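Aryl acylamidase (bacterium CSBL00001, PDB 4YJ6) probably hydrolyses the amide bond of N-acylated aryl amines, as an aryl acylamidase of the amidase signature family. Local coordinates at residues 197-209 with 221-234. Sequence-based numbering, arbitrary orientation.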
loop_
_atom_site.group_PDB
_atom_site.type_symbol
_atom_site.label_atom_id
_atom_site.label_comp_id
_atom_site.label_asym_id
_atom_site.label_seq_id
_atom_site.Cartn_x
_atom_site.Cartn_y
_atom_site.Cartn_z
ATOM N N THR A 197 9.254 4.256 3.693
ATOM C CA THR A 197 8.780 3.057 4.369
ATOM C C THR A 197 8.766 1.857 3.431
ATOM O O THR A 197 8.948 1.990 2.218
ATOM C CB THR A 197 7.412 3.293 4.999
ATOM O OG1 THR A 197 6.517 3.861 4.033
ATOM C CG2 THR A 197 7.555 4.280 6.199
ATOM N N TYR A 198 8.642 0.673 4.026
ATOM C CA TYR A 198 8.677 -0.565 3.254
ATOM C C TYR A 198 7.255 -1.015 2.976
ATOM O O TYR A 198 6.463 -1.211 3.907
ATOM C CB TYR A 198 9.428 -1.595 4.069
ATOM C CG TYR A 198 9.551 -2.952 3.387
ATOM C CD1 TYR A 198 10.389 -3.121 2.275
ATOM C CD2 TYR A 198 8.843 -4.056 3.853
ATOM C CE1 TYR A 198 10.527 -4.358 1.672
ATOM C CE2 TYR A 198 8.956 -5.295 3.245
ATOM C CZ TYR A 198 9.793 -5.440 2.156
ATOM O OH TYR A 198 9.908 -6.657 1.566
ATOM N N GLY A 199 6.910 -1.180 1.702
ATOM C CA GLY A 199 5.545 -1.534 1.346
ATOM C C GLY A 199 5.564 -2.881 0.663
ATOM O O GLY A 199 6.181 -3.004 -0.401
ATOM N N PHE A 200 4.865 -3.875 1.229
ATOM C CA PHE A 200 4.911 -5.240 0.690
ATOM C C PHE A 200 3.598 -5.606 -0.012
ATOM O O PHE A 200 2.552 -5.696 0.660
ATOM C CB PHE A 200 5.188 -6.291 1.793
ATOM C CG PHE A 200 5.529 -7.640 1.218
ATOM C CD1 PHE A 200 6.849 -7.947 0.909
ATOM C CD2 PHE A 200 4.547 -8.566 0.937
ATOM C CE1 PHE A 200 7.191 -9.172 0.341
ATOM C CE2 PHE A 200 4.868 -9.799 0.373
ATOM C CZ PHE A 200 6.197 -10.089 0.056
ATOM N N GLN A 201 3.661 -5.821 -1.333
ATOM C CA GLN A 201 2.496 -6.204 -2.153
ATOM C C GLN A 201 2.614 -7.706 -2.470
ATOM O O GLN A 201 3.461 -8.117 -3.277
ATOM C CB GLN A 201 2.434 -5.349 -3.445
ATOM C CG GLN A 201 1.356 -5.835 -4.474
ATOM C CD GLN A 201 2.022 -6.479 -5.665
ATOM O OE1 GLN A 201 2.854 -5.842 -6.326
ATOM N NE2 GLN A 201 1.702 -7.741 -5.939
ATOM N N PRO A 202 1.776 -8.525 -1.838
ATOM C CA PRO A 202 1.951 -9.980 -1.974
ATOM C C PRO A 202 1.534 -10.517 -3.335
ATOM O O PRO A 202 0.813 -9.844 -4.093
ATOM C CB PRO A 202 0.985 -10.575 -0.890
ATOM C CG PRO A 202 0.416 -9.423 -0.157
ATOM C CD PRO A 202 0.627 -8.168 -0.987
ATOM N N SER A 203 1.946 -11.755 -3.629
ATOM C CA SER A 203 1.488 -12.445 -4.830
ATOM C C SER A 203 -0.024 -12.484 -4.860
ATOM O O SER A 203 -0.643 -12.640 -3.808
ATOM C CB SER A 203 1.977 -13.911 -4.785
ATOM O OG SER A 203 3.396 -13.956 -4.846
ATOM N N ILE A 204 -0.633 -12.483 -6.053
ATOM C CA ILE A 204 -2.081 -12.672 -6.082
ATOM C C ILE A 204 -2.428 -14.034 -5.416
ATOM O O ILE A 204 -1.784 -15.067 -5.646
ATOM C CB ILE A 204 -2.665 -12.507 -7.538
ATOM C CG1 ILE A 204 -4.205 -12.639 -7.517
ATOM C CG2 ILE A 204 -2.065 -13.580 -8.502
ATOM C CD1 ILE A 204 -4.959 -11.477 -6.709
ATOM N N GLY A 205 -3.478 -14.015 -4.587
ATOM C CA GLY A 205 -3.906 -15.216 -3.862
ATOM C C GLY A 205 -3.199 -15.475 -2.552
ATOM O O GLY A 205 -3.609 -16.375 -1.820
ATOM N N ARG A 206 -2.129 -14.746 -2.260
ATOM C CA ARG A 206 -1.362 -14.958 -1.031
ATOM C C ARG A 206 -2.128 -14.460 0.198
ATOM O O ARG A 206 -2.210 -15.156 1.201
ATOM C CB ARG A 206 0.001 -14.226 -1.148
ATOM C CG ARG A 206 0.927 -14.432 0.064
ATOM C CD ARG A 206 1.372 -15.900 0.174
ATOM N NE ARG A 206 2.256 -16.222 -0.936
ATOM C CZ ARG A 206 2.390 -17.435 -1.483
ATOM N NH1 ARG A 206 1.684 -18.476 -1.069
ATOM N NH2 ARG A 206 3.276 -17.606 -2.472
ATOM N N VAL A 207 -2.673 -13.255 0.117
ATOM C CA VAL A 207 -3.549 -12.702 1.185
ATOM C C VAL A 207 -4.970 -12.616 0.622
ATOM O O VAL A 207 -5.183 -12.128 -0.496
ATOM C CB VAL A 207 -3.063 -11.269 1.556
ATOM C CG1 VAL A 207 -3.994 -10.576 2.602
ATOM C CG2 VAL A 207 -1.638 -11.322 2.068
ATOM N N PRO A 208 -5.963 -13.109 1.358
ATOM C CA PRO A 208 -7.325 -13.088 0.807
ATOM C C PRO A 208 -7.770 -11.675 0.455
ATOM O O PRO A 208 -7.412 -10.724 1.166
ATOM C CB PRO A 208 -8.209 -13.615 1.977
ATOM C CG PRO A 208 -7.271 -14.346 2.907
ATOM C CD PRO A 208 -5.875 -13.726 2.708
ATOM N N PHE A 209 -8.514 -11.521 -0.639
ATOM C CA PHE A 209 -9.148 -10.246 -0.939
ATOM C C PHE A 209 -10.615 -10.536 -1.199
ATOM O O PHE A 209 -10.920 -11.391 -2.032
ATOM C CB PHE A 209 -8.528 -9.596 -2.199
ATOM C CG PHE A 209 -8.877 -8.133 -2.304
ATOM C CD1 PHE A 209 -10.133 -7.745 -2.746
ATOM C CD2 PHE A 209 -7.979 -7.172 -1.877
ATOM C CE1 PHE A 209 -10.491 -6.390 -2.791
ATOM C CE2 PHE A 209 -8.309 -5.796 -1.921
ATOM C CZ PHE A 209 -9.576 -5.410 -2.387
ATOM N N TYR A 221 -5.596 -6.991 -10.614
ATOM C CA TYR A 221 -5.439 -7.682 -9.339
ATOM C C TYR A 221 -5.434 -6.658 -8.187
ATOM O O TYR A 221 -4.751 -5.636 -8.264
ATOM C CB TYR A 221 -4.116 -8.449 -9.340
ATOM C CG TYR A 221 -4.025 -9.655 -10.240
ATOM C CD1 TYR A 221 -4.967 -10.670 -10.179
ATOM C CD2 TYR A 221 -2.957 -9.795 -11.136
ATOM C CE1 TYR A 221 -4.851 -11.805 -10.979
ATOM C CE2 TYR A 221 -2.830 -10.939 -11.921
ATOM C CZ TYR A 221 -3.786 -11.933 -11.834
ATOM O OH TYR A 221 -3.662 -13.070 -12.591
ATOM N N LEU A 222 -6.124 -6.990 -7.093
ATOM C CA LEU A 222 -6.206 -6.121 -5.917
ATOM C C LEU A 222 -5.599 -6.865 -4.738
ATOM O O LEU A 222 -5.834 -8.078 -4.577
ATOM C CB LEU A 222 -7.671 -5.825 -5.553
ATOM C CG LEU A 222 -8.523 -5.288 -6.720
ATOM C CD1 LEU A 222 -9.999 -5.039 -6.241
ATOM C CD2 LEU A 222 -7.921 -3.982 -7.258
ATOM N N TYR A 223 -4.864 -6.138 -3.907
ATOM C CA TYR A 223 -4.157 -6.740 -2.795
ATOM C C TYR A 223 -4.324 -5.943 -1.512
ATOM O O TYR A 223 -4.412 -4.702 -1.543
ATOM C CB TYR A 223 -2.653 -6.672 -3.083
ATOM C CG TYR A 223 -2.215 -7.158 -4.446
ATOM C CD1 TYR A 223 -2.038 -8.540 -4.684
ATOM C CD2 TYR A 223 -1.943 -6.260 -5.479
ATOM C CE1 TYR A 223 -1.600 -9.010 -5.924
ATOM C CE2 TYR A 223 -1.494 -6.747 -6.753
ATOM C CZ TYR A 223 -1.344 -8.113 -6.941
ATOM O OH TYR A 223 -0.887 -8.603 -8.142
ATOM N N GLU A 224 -4.324 -6.640 -0.369
ATOM C CA GLU A 224 -4.085 -5.974 0.922
ATOM C C GLU A 224 -2.717 -6.378 1.437
ATOM O O GLU A 224 -2.270 -7.517 1.223
ATOM C CB GLU A 224 -5.159 -6.383 1.947
ATOM C CG GLU A 224 -6.589 -5.970 1.477
ATOM C CD GLU A 224 -7.605 -5.810 2.592
ATOM O OE1 GLU A 224 -7.246 -5.433 3.727
ATOM O OE2 GLU A 224 -8.800 -6.069 2.302
ATOM N N GLY A 225 -2.032 -5.459 2.102
ATOM C CA GLY A 225 -0.721 -5.789 2.640
ATOM C C GLY A 225 -0.215 -4.697 3.562
ATOM O O GLY A 225 -0.830 -3.655 3.688
ATOM N N PRO A 226 0.924 -4.953 4.203
ATOM C CA PRO A 226 1.473 -4.084 5.239
ATOM C C PRO A 226 2.425 -3.008 4.710
ATOM O O PRO A 226 3.156 -3.246 3.743
ATOM C CB PRO A 226 2.233 -5.062 6.122
ATOM C CG PRO A 226 2.791 -6.056 5.128
ATOM C CD PRO A 226 1.693 -6.193 4.059
ATOM N N ILE A 227 2.405 -1.855 5.381
ATOM C CA ILE A 227 3.464 -0.855 5.260
ATOM C C ILE A 227 4.170 -0.786 6.617
ATOM O O ILE A 227 3.507 -0.673 7.633
ATOM C CB ILE A 227 2.863 0.502 4.870
ATOM C CG1 ILE A 227 2.206 0.376 3.494
ATOM C CG2 ILE A 227 3.961 1.646 4.877
ATOM C CD1 ILE A 227 1.390 1.609 3.060
ATOM N N THR A 228 5.500 -0.907 6.629
ATOM C CA THR A 228 6.256 -0.992 7.889
ATOM C C THR A 228 7.545 -0.169 7.769
ATOM O O THR A 228 7.837 0.380 6.718
ATOM C CB THR A 228 6.695 -2.439 8.185
ATOM O OG1 THR A 228 7.491 -2.925 7.096
ATOM C CG2 THR A 228 5.483 -3.361 8.365
ATOM N N ARG A 229 8.338 -0.107 8.836
ATOM C CA ARG A 229 9.648 0.542 8.748
ATOM C C ARG A 229 10.744 -0.489 8.606
ATOM O O ARG A 229 11.853 -0.137 8.191
ATOM C CB ARG A 229 9.942 1.421 9.984
ATOM C CG ARG A 229 9.025 2.672 10.057
ATOM C CD ARG A 229 9.361 3.618 11.222
ATOM N NE ARG A 229 9.195 2.936 12.497
ATOM C CZ ARG A 229 8.032 2.820 13.146
ATOM N NH1 ARG A 229 6.922 3.406 12.698
ATOM N NH2 ARG A 229 8.006 2.134 14.273
ATOM N N THR A 230 10.474 -1.742 8.975
ATOM C CA THR A 230 11.467 -2.815 8.828
ATOM C C THR A 230 10.908 -3.975 8.036
ATOM O O THR A 230 9.702 -4.225 8.036
ATOM C CB THR A 230 11.926 -3.408 10.172
ATOM O OG1 THR A 230 10.859 -4.202 10.759
ATOM C CG2 THR A 230 12.320 -2.303 11.138
ATOM N N VAL A 231 11.805 -4.710 7.397
ATOM C CA VAL A 231 11.386 -5.864 6.629
ATOM C C VAL A 231 10.902 -6.957 7.571
ATOM O O VAL A 231 9.916 -7.627 7.268
ATOM C CB VAL A 231 12.518 -6.363 5.698
ATOM C CG1 VAL A 231 12.075 -7.629 4.945
ATOM C CG2 VAL A 231 12.893 -5.213 4.721
ATOM N N ARG A 232 11.546 -7.105 8.738
ATOM C CA ARG A 232 11.120 -8.101 9.719
ATOM C C ARG A 232 9.653 -7.844 10.133
ATOM O O ARG A 232 8.869 -8.778 10.255
ATOM C CB ARG A 232 12.014 -8.053 10.986
ATOM C CG ARG A 232 11.512 -8.983 12.136
ATOM C CD ARG A 232 12.496 -8.990 13.328
ATOM N NE ARG A 232 13.758 -9.578 12.860
ATOM C CZ ARG A 232 14.975 -9.001 12.903
ATOM N NH1 ARG A 232 15.176 -7.791 13.466
ATOM N NH2 ARG A 232 16.025 -9.660 12.391
ATOM N N ASP A 233 9.272 -6.596 10.354
ATOM C CA ASP A 233 7.891 -6.346 10.783
ATOM C C ASP A 233 6.935 -6.724 9.660
ATOM O O ASP A 233 5.795 -7.136 9.910
ATOM C CB ASP A 233 7.643 -4.890 11.152
ATOM C CG ASP A 233 8.116 -4.552 12.578
ATOM O OD1 ASP A 233 8.544 -5.468 13.313
ATOM O OD2 ASP A 233 8.025 -3.371 12.928
ATOM N N ALA A 234 7.348 -6.514 8.426
ATOM C CA ALA A 234 6.468 -6.873 7.309
ATOM C C ALA A 234 6.330 -8.382 7.233
ATOM O O ALA A 234 5.259 -8.914 6.966
ATOM C CB ALA A 234 7.048 -6.312 5.978
HETATM O O HOH W 1 -4.785 -10.283 -3.196
HETATM O O HOH W 2 -5.322 -9.245 -0.499
#
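Tyr-198 N donates to Thr-228 O at 2.8 Å, and Thr-228 N returns a bond to Tyr-198 O, making a hydrogen-bonded pair of antiparallel strands 198-201 and 223-228; Phe-200 N points almost straight down the C=O of Pro-226. A Tyr-198 chi1 of -180° swings the ring away from its own amide nitrogen, alongside Thr-228 and under the helix start: Val-231 CG2 sits over its centre, 3.9 Å from the centroid, while Ala-234 CB meets the edge at CE2. Thr-230 caps that helix by accepting from Asp-233 N. Gln-201 CG and NE2 lie over one face of Tyr-223, NE2 toward the rim, 3.2 Å from Tyr-223 CZ, amide and ring planes 31° apart. NE2 donates to Pro-202 O from above the carbonyl plane and also bonds His-441 O; OE1 is held by Ser-443 and Thr-436. Were Tyr-223 an alanine, Gln-201 would probably lose the ring it lies on and Thr-436 O its phenol partner. Ile-204 CG1 presses on Tyr-221 CD1 at 3.4 Å, and Leu-222 CB covers the Phe-209 ring centre. One water accepts from Glu-224 N and lies 2.9 Å from Val-207 O. Gly-225 has no room for a side chain, since a CB would run into Phe-200 O. Within the central mixed sheet, consistent with the amidase-signature fold, this pair lies between strands 178-183 and 443-451, while helices 231-241 and 467-480 pack against Phe-200 and Pro-202.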